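Local coordinates for protein GTP cyclohydrolase 1 type 2 homolog (Thermus thermophilus, PDB 2YYB) that is of unknown function but belongs to the GTP cyclohydrolase I type 2/NIF3 family and probably binds divalent metal ions, at residues A[176-180]-A[197-203]; A[56-61]-A[233-237]; A[50-54]-A[85-91]. All coordinates share one frame; numbering follows the deposited sequence.

Starting from the N terminus, helix 47-55 supplies the first segment, 50-54, and the turn after it and the start of strand 60-63 supply 56-61. Interaction 3 closes first, when 85-91 brings the end of helix 77-88 against helix 47-55. Interaction 2 remains open until 233-237, close to the C terminus, so the two contacts cross; their centres lie about 10 Å apart, and L236 packs on A53 between them. It ties that turn and strand 60-63 to outermost strand 233-235 of the five-stranded sheet. Its long loop contains the whole of interaction 1, about 39 Å away, centre to centre, which joins a 3-10 turn to the end of helix 195-200 beside the four-stranded sheet.

Interaction 1 of 3, residues A[176-180]-A[197-203]; sequences LLPKV and ETFERGL
The flat guanidinium of R201 lies against the backbone of L177 and P178, yet no hydrogen bond crosses the contact. NH2 is 2.9 Å from L177 O without the direction a hydrogen bond needs; P178 O stands over one face of the group, and L203 CD2 lies in its plane at the edge. The chain arrives there with CG anti to the backbone N (chi1 -173°) and a bend at chi3 (68°). NH2 also forms a salt bridge with E197 in its own segment, though the modelled place of that carboxylate is doubtful. Beside this polar patch, L177 and L203 lie antiparallel alongside one another, L177 CG being 4.0 Å from L203 CD2, which also approaches V180 CB at 4.3 Å. T198 lies athwart L177, and its OG1 is held by V194 O. A leucine in place of R201 would probably strip the 3-10 turn at L177-P178 of its flat polar cover. H78 of a second subunit packs on E197 and R201. G202, with positive phi, is the C-prime residue of a Schellman motif ending helix 195-200, itself the crossover of a beta-alpha-beta unit between parallel strands 184-187 and 204-207.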
# COMPACT_ATOMS: atom_id res chain seq x y z
N LEU A 176 10.51 -2.43 -21.13
CA LEU A 176 10.95 -1.08 -21.52
C LEU A 176 10.59 -0.67 -22.96
O LEU A 176 10.89 0.45 -23.37
CB LEU A 176 12.46 -0.94 -21.35
CG LEU A 176 13.05 -0.76 -19.94
CD1 LEU A 176 14.56 -1.08 -19.97
CD2 LEU A 176 12.79 0.66 -19.45
N LEU A 177 9.96 -1.56 -23.71
CA LEU A 177 9.58 -1.29 -25.10
C LEU A 177 8.97 0.09 -25.37
O LEU A 177 9.44 0.82 -26.25
CB LEU A 177 8.62 -2.36 -25.60
CG LEU A 177 8.92 -2.89 -27.00
CD1 LEU A 177 10.34 -3.42 -27.03
CD2 LEU A 177 7.95 -3.99 -27.35
N PRO A 178 7.93 0.46 -24.62
CA PRO A 178 7.24 1.75 -24.77
C PRO A 178 8.09 3.01 -24.74
O PRO A 178 7.69 4.04 -25.29
CB PRO A 178 6.21 1.71 -23.65
CG PRO A 178 6.89 0.89 -22.61
CD PRO A 178 7.41 -0.24 -23.44
N LYS A 179 9.25 2.94 -24.11
CA LYS A 179 10.13 4.10 -24.03
C LYS A 179 11.25 4.07 -25.07
O LYS A 179 11.92 5.08 -25.30
CB LYS A 179 10.72 4.19 -22.61
CG LYS A 179 9.67 4.43 -21.52
CD LYS A 179 10.31 4.49 -20.14
CE LYS A 179 9.39 5.16 -19.11
NZ LYS A 179 8.13 4.40 -18.83
N VAL A 180 11.44 2.92 -25.71
CA VAL A 180 12.48 2.78 -26.72
C VAL A 180 12.32 3.84 -27.79
O VAL A 180 11.26 3.96 -28.41
CB VAL A 180 12.43 1.40 -27.40
CG1 VAL A 180 13.41 1.34 -28.54
CG2 VAL A 180 12.75 0.31 -26.39
N GLU A 197 2.84 -4.73 -30.67
CA GLU A 197 3.26 -3.37 -30.40
C GLU A 197 4.57 -3.07 -31.15
O GLU A 197 4.72 -2.03 -31.79
CB GLU A 197 3.44 -3.17 -28.90
CG GLU A 197 3.65 -1.72 -28.55
CD GLU A 197 4.29 -1.52 -27.19
OE1 GLU A 197 4.72 -0.38 -26.90
OE2 GLU A 197 4.37 -2.51 -26.42
N THR A 198 5.52 -4.01 -31.08
CA THR A 198 6.79 -3.85 -31.76
C THR A 198 6.66 -3.49 -33.26
O THR A 198 7.36 -2.61 -33.76
CB THR A 198 7.64 -5.13 -31.63
OG1 THR A 198 8.12 -5.23 -30.30
CG2 THR A 198 8.82 -5.10 -32.57
N PHE A 199 5.80 -4.18 -33.99
CA PHE A 199 5.66 -3.86 -35.40
C PHE A 199 4.83 -2.60 -35.65
O PHE A 199 5.25 -1.71 -36.40
CB PHE A 199 5.07 -5.05 -36.15
CG PHE A 199 5.99 -6.23 -36.20
CD1 PHE A 199 5.98 -7.19 -35.18
CD2 PHE A 199 6.92 -6.36 -37.23
CE1 PHE A 199 6.89 -8.25 -35.18
CE2 PHE A 199 7.83 -7.42 -37.23
CZ PHE A 199 7.82 -8.36 -36.20
N GLU A 200 3.68 -2.51 -35.01
CA GLU A 200 2.81 -1.37 -35.17
C GLU A 200 3.53 -0.07 -34.91
O GLU A 200 3.19 0.95 -35.50
CB GLU A 200 1.61 -1.49 -34.26
CG GLU A 200 0.67 -2.54 -34.71
CD GLU A 200 -0.54 -2.62 -33.84
OE1 GLU A 200 -1.00 -1.55 -33.39
OE2 GLU A 200 -1.03 -3.74 -33.61
N ARG A 201 4.52 -0.11 -34.05
CA ARG A 201 5.26 1.10 -33.74
C ARG A 201 6.57 1.19 -34.55
O ARG A 201 7.45 2.01 -34.25
CB ARG A 201 5.54 1.16 -32.24
CG ARG A 201 6.16 2.48 -31.82
CD ARG A 201 5.89 2.80 -30.38
NE ARG A 201 6.57 1.88 -29.49
CZ ARG A 201 6.17 1.63 -28.25
NH1 ARG A 201 5.09 2.24 -27.75
NH2 ARG A 201 6.86 0.76 -27.52
N GLY A 202 6.69 0.35 -35.58
CA GLY A 202 7.87 0.34 -36.42
C GLY A 202 9.19 0.27 -35.68
O GLY A 202 10.13 1.01 -35.99
N LEU A 203 9.28 -0.63 -34.71
CA LEU A 203 10.49 -0.81 -33.92
C LEU A 203 11.30 -1.97 -34.47
O LEU A 203 10.76 -2.94 -35.00
CB LEU A 203 10.11 -1.11 -32.47
CG LEU A 203 10.41 -0.12 -31.36
CD1 LEU A 203 10.00 1.28 -31.74
CD2 LEU A 203 9.67 -0.56 -30.11

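Interaction 2 of 3, residues A[56-61]-A[233-237]; sequences EEVDFL and WVFLD
With chi1 at 56°, V234 sets CG1 between its backbone N and carbonyl carbon, facing V58, and sends CG2 toward E56. V58 answers with the methyl that stands anti to its own carbonyl carbon: CG2 lies 3.8 Å from V234 CG1, the two side chains meeting at a slant. E56, bent at chi2 (-68°), lies across V234, with OE2 3.9 Å from V234 CG2. L236 spreads its branches: CD1 meets L61 CD1 at 3.9 Å and, more distantly, V58, whereas CD2 lies 4.0 Å from E56 CG, the two chains antiparallel. The contact joins the end of a beta-alpha-beta crossover helix, 47-55, and the start of strand 60-63 to strand 233-235, outermost in the sheet within this chain; the helix carries the chain from strand 39-42, which lies between the other two strands. E57, at positive phi, is the C-prime residue of the Schellman motif ending that helix, with V58 N bonded to A53 O. A53 itself packs against V58, L61 and L236. Just past the end of strand 60-63 come H64 and H65, predicted metal ligands.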
# COMPACT_ATOMS: atom_id res chain seq x y z
N GLU A 56 36.12 -26.93 -9.84
CA GLU A 56 37.16 -25.99 -10.25
C GLU A 56 37.79 -25.29 -9.05
O GLU A 56 38.53 -24.32 -9.20
CB GLU A 56 36.54 -24.92 -11.17
CG GLU A 56 36.01 -25.44 -12.51
CD GLU A 56 37.13 -25.92 -13.42
OE1 GLU A 56 36.96 -27.00 -14.05
OE2 GLU A 56 38.17 -25.21 -13.51
N GLU A 57 37.48 -25.78 -7.85
CA GLU A 57 38.00 -25.19 -6.62
C GLU A 57 37.82 -23.66 -6.55
O GLU A 57 38.74 -22.92 -6.20
CB GLU A 57 39.48 -25.56 -6.43
CG GLU A 57 39.71 -27.07 -6.30
CD GLU A 57 41.17 -27.46 -6.10
OE1 GLU A 57 41.70 -27.28 -4.98
OE2 GLU A 57 41.79 -27.94 -7.08
N VAL A 58 36.61 -23.19 -6.87
CA VAL A 58 36.34 -21.76 -6.80
C VAL A 58 36.12 -21.39 -5.34
O VAL A 58 35.48 -22.15 -4.61
CB VAL A 58 35.08 -21.38 -7.61
CG1 VAL A 58 34.73 -19.92 -7.40
CG2 VAL A 58 35.31 -21.64 -9.07
N ASP A 59 36.63 -20.24 -4.91
CA ASP A 59 36.45 -19.79 -3.52
C ASP A 59 35.43 -18.67 -3.43
O ASP A 59 34.74 -18.50 -2.43
CB ASP A 59 37.76 -19.26 -2.91
CG ASP A 59 38.82 -20.31 -2.80
OD1 ASP A 59 38.49 -21.42 -2.33
OD2 ASP A 59 39.98 -20.03 -3.18
N PHE A 60 35.35 -17.88 -4.50
CA PHE A 60 34.48 -16.73 -4.54
C PHE A 60 33.71 -16.75 -5.85
O PHE A 60 34.25 -16.36 -6.89
CB PHE A 60 35.34 -15.47 -4.44
CG PHE A 60 34.58 -14.26 -4.03
CD1 PHE A 60 34.48 -13.92 -2.69
CD2 PHE A 60 33.98 -13.44 -4.99
CE1 PHE A 60 33.77 -12.76 -2.30
CE2 PHE A 60 33.29 -12.30 -4.61
CZ PHE A 60 33.18 -11.95 -3.27
N LEU A 61 32.47 -17.21 -5.79
CA LEU A 61 31.58 -17.31 -6.95
C LEU A 61 30.73 -16.05 -7.10
O LEU A 61 30.02 -15.64 -6.17
CB LEU A 61 30.66 -18.53 -6.80
CG LEU A 61 29.70 -18.79 -7.95
CD1 LEU A 61 30.47 -18.74 -9.26
CD2 LEU A 61 29.03 -20.13 -7.77
N TRP A 233 40.75 -16.53 -12.31
CA TRP A 233 39.32 -16.83 -12.37
C TRP A 233 38.97 -17.80 -13.48
O TRP A 233 39.76 -18.02 -14.39
CB TRP A 233 38.50 -15.55 -12.51
CG TRP A 233 38.67 -14.81 -13.81
CD1 TRP A 233 39.70 -13.99 -14.15
CD2 TRP A 233 37.79 -14.84 -14.95
NE1 TRP A 233 39.52 -13.51 -15.43
CE2 TRP A 233 38.36 -14.02 -15.95
CE3 TRP A 233 36.57 -15.49 -15.23
CZ2 TRP A 233 37.76 -13.82 -17.20
CZ3 TRP A 233 35.97 -15.29 -16.49
CH2 TRP A 233 36.57 -14.46 -17.45
N VAL A 234 37.79 -18.40 -13.36
CA VAL A 234 37.30 -19.34 -14.35
C VAL A 234 35.82 -19.04 -14.62
O VAL A 234 35.11 -18.57 -13.73
CB VAL A 234 37.42 -20.78 -13.84
CG1 VAL A 234 36.70 -20.93 -12.51
CG2 VAL A 234 36.85 -21.74 -14.85
N PHE A 235 35.36 -19.27 -15.84
CA PHE A 235 33.96 -19.03 -16.16
C PHE A 235 33.22 -20.36 -16.13
O PHE A 235 33.63 -21.32 -16.78
CB PHE A 235 33.79 -18.39 -17.55
CG PHE A 235 32.35 -18.22 -17.97
CD1 PHE A 235 31.52 -17.29 -17.36
CD2 PHE A 235 31.81 -19.01 -18.99
CE1 PHE A 235 30.18 -17.14 -17.75
CE2 PHE A 235 30.47 -18.87 -19.38
CZ PHE A 235 29.66 -17.94 -18.76
N LEU A 236 32.15 -20.40 -15.34
CA LEU A 236 31.33 -21.59 -15.19
C LEU A 236 30.15 -21.44 -16.13
O LEU A 236 29.28 -20.60 -15.92
CB LEU A 236 30.88 -21.72 -13.72
CG LEU A 236 32.08 -21.77 -12.76
CD1 LEU A 236 31.61 -21.88 -11.35
CD2 LEU A 236 32.97 -22.94 -13.10
N ASP A 237 30.13 -22.27 -17.18
CA ASP A 237 29.12 -22.23 -18.23
C ASP A 237 27.92 -23.16 -18.07
O ASP A 237 28.09 -24.37 -17.89
CB ASP A 237 29.82 -22.53 -19.56
CG ASP A 237 29.02 -22.10 -20.75
OD1 ASP A 237 29.35 -22.54 -21.87
OD2 ASP A 237 28.08 -21.31 -20.58

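Interaction 3 of 3, residues A[50-54]-A[85-91]; sequences FRKAL and TLFQGGI
L86 points one methyl almost straight down on the ring of F50: its CD2 stands 3.6 Å from the ring centroid and only 9° off the ring normal, a CH-pi contact over the centre of the face. T85 fills the next position along the helix surface. Its CG2, anti to the backbone N (chi1 -56° for OG1), is 3.7 Å from F50 CB and also sits over one face of the R51 guanidinium, offset toward the rim. The threonine hydroxyl is paired with E47 OE1 and R81 O. R51 starts out pointing away from the partner helix and returns through bends at chi2 and chi3 to lie athwart Q88, the guanidinium and amide planes 68° apart. Both helices are crossovers of successive beta-alpha-beta units: helix 47-55 links parallel strands 39-42 and 60-63, while helix 77-88 leads from strand 60-63 to strand 92-95. They lie side by side on the sheet, where F50 and L86 both touch L93. Nearer the helix ends, L54 splits its methyls, CD2 lying 3.5 Å from Q88 NE2 and CD1 3.5 Å from G89 CA. G89, which has no side chain, lies close to L54, the CA atoms of L54 and G89 5.7 Å apart. G90, at positive phi, is the C-prime residue of a Schellman motif that ends helix 77-88, with I91 N bonded to L86 O. I91 then meets helix 47-55, its CD1 4.0 Å from A53 CB and 3.9 Å from L54 N. Elsewhere on helix 77-88, F87 meets F87 of a third subunit.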
# COMPACT_ATOMS: atom_id res chain seq x y z
N PHE A 50 27.02 -24.62 -9.07
CA PHE A 50 27.70 -24.79 -7.80
C PHE A 50 28.62 -26.01 -7.76
O PHE A 50 29.70 -25.94 -7.18
CB PHE A 50 26.68 -24.86 -6.67
CG PHE A 50 25.97 -23.56 -6.41
CD1 PHE A 50 26.35 -22.40 -7.09
CD2 PHE A 50 24.95 -23.49 -5.47
CE1 PHE A 50 25.72 -21.20 -6.84
CE2 PHE A 50 24.32 -22.29 -5.21
CZ PHE A 50 24.70 -21.13 -5.90
N ARG A 51 28.18 -27.12 -8.36
CA ARG A 51 28.99 -28.34 -8.42
C ARG A 51 30.25 -28.07 -9.25
O ARG A 51 31.33 -28.54 -8.91
CB ARG A 51 28.20 -29.50 -9.05
CG ARG A 51 27.20 -30.19 -8.13
CD ARG A 51 27.90 -31.06 -7.09
NE ARG A 51 27.19 -31.11 -5.81
CZ ARG A 51 27.69 -31.66 -4.71
NH1 ARG A 51 28.90 -32.23 -4.73
NH2 ARG A 51 27.00 -31.64 -3.57
N LYS A 52 30.09 -27.32 -10.34
CA LYS A 52 31.21 -26.96 -11.20
C LYS A 52 32.19 -26.07 -10.44
O LYS A 52 33.40 -26.22 -10.58
CB LYS A 52 30.77 -26.22 -12.46
CG LYS A 52 30.02 -27.03 -13.49
CD LYS A 52 30.21 -26.37 -14.85
CE LYS A 52 29.32 -26.97 -15.93
NZ LYS A 52 27.89 -26.57 -15.73
N ALA A 53 31.67 -25.15 -9.64
CA ALA A 53 32.54 -24.27 -8.86
C ALA A 53 33.33 -25.12 -7.88
O ALA A 53 34.50 -24.86 -7.60
CB ALA A 53 31.73 -23.23 -8.12
N LEU A 54 32.67 -26.15 -7.36
CA LEU A 54 33.30 -27.07 -6.43
C LEU A 54 34.42 -27.85 -7.13
O LEU A 54 35.49 -28.06 -6.54
CB LEU A 54 32.26 -28.06 -5.90
CG LEU A 54 32.74 -29.00 -4.79
CD1 LEU A 54 33.03 -28.19 -3.57
CD2 LEU A 54 31.71 -30.05 -4.46
N THR A 85 26.32 -27.76 -1.02
CA THR A 85 27.39 -27.66 -2.00
C THR A 85 28.26 -26.44 -1.73
O THR A 85 29.49 -26.55 -1.67
CB THR A 85 26.79 -27.55 -3.40
OG1 THR A 85 25.94 -28.67 -3.62
CG2 THR A 85 27.86 -27.54 -4.46
N LEU A 86 27.67 -25.27 -1.57
CA LEU A 86 28.52 -24.13 -1.28
C LEU A 86 29.29 -24.42 0.02
O LEU A 86 30.50 -24.27 0.05
CB LEU A 86 27.70 -22.84 -1.13
CG LEU A 86 26.89 -22.36 -2.34
CD1 LEU A 86 26.21 -21.06 -1.97
CD2 LEU A 86 27.77 -22.16 -3.56
N PHE A 87 28.59 -24.86 1.07
CA PHE A 87 29.25 -25.16 2.35
C PHE A 87 30.40 -26.14 2.15
O PHE A 87 31.54 -25.85 2.49
CB PHE A 87 28.25 -25.76 3.36
CG PHE A 87 27.28 -24.77 3.94
CD1 PHE A 87 27.26 -23.45 3.52
CD2 PHE A 87 26.33 -25.19 4.87
CE1 PHE A 87 26.32 -22.57 4.03
CE2 PHE A 87 25.38 -24.31 5.37
CZ PHE A 87 25.37 -23.00 4.95
N GLN A 88 30.08 -27.30 1.60
CA GLN A 88 31.07 -28.33 1.35
C GLN A 88 32.35 -27.76 0.74
O GLN A 88 33.44 -28.23 1.06
CB GLN A 88 30.49 -29.39 0.43
CG GLN A 88 31.32 -30.64 0.31
CD GLN A 88 30.68 -31.66 -0.63
OE1 GLN A 88 29.51 -32.04 -0.49
NE2 GLN A 88 31.46 -32.13 -1.60
N GLY A 89 32.24 -26.76 -0.13
CA GLY A 89 33.42 -26.21 -0.76
C GLY A 89 33.93 -24.89 -0.24
O GLY A 89 34.83 -24.28 -0.84
N GLY A 90 33.39 -24.43 0.88
CA GLY A 90 33.83 -23.16 1.43
C GLY A 90 33.70 -22.05 0.41
O GLY A 90 34.45 -21.09 0.42
N ILE A 91 32.71 -22.19 -0.47
CA ILE A 91 32.47 -21.23 -1.54
C ILE A 91 31.67 -20.00 -1.10
O ILE A 91 30.62 -20.13 -0.47
CB ILE A 91 31.71 -21.92 -2.70
CG1 ILE A 91 32.55 -23.08 -3.22
CG2 ILE A 91 31.36 -20.90 -3.80
CD1 ILE A 91 31.84 -24.02 -4.17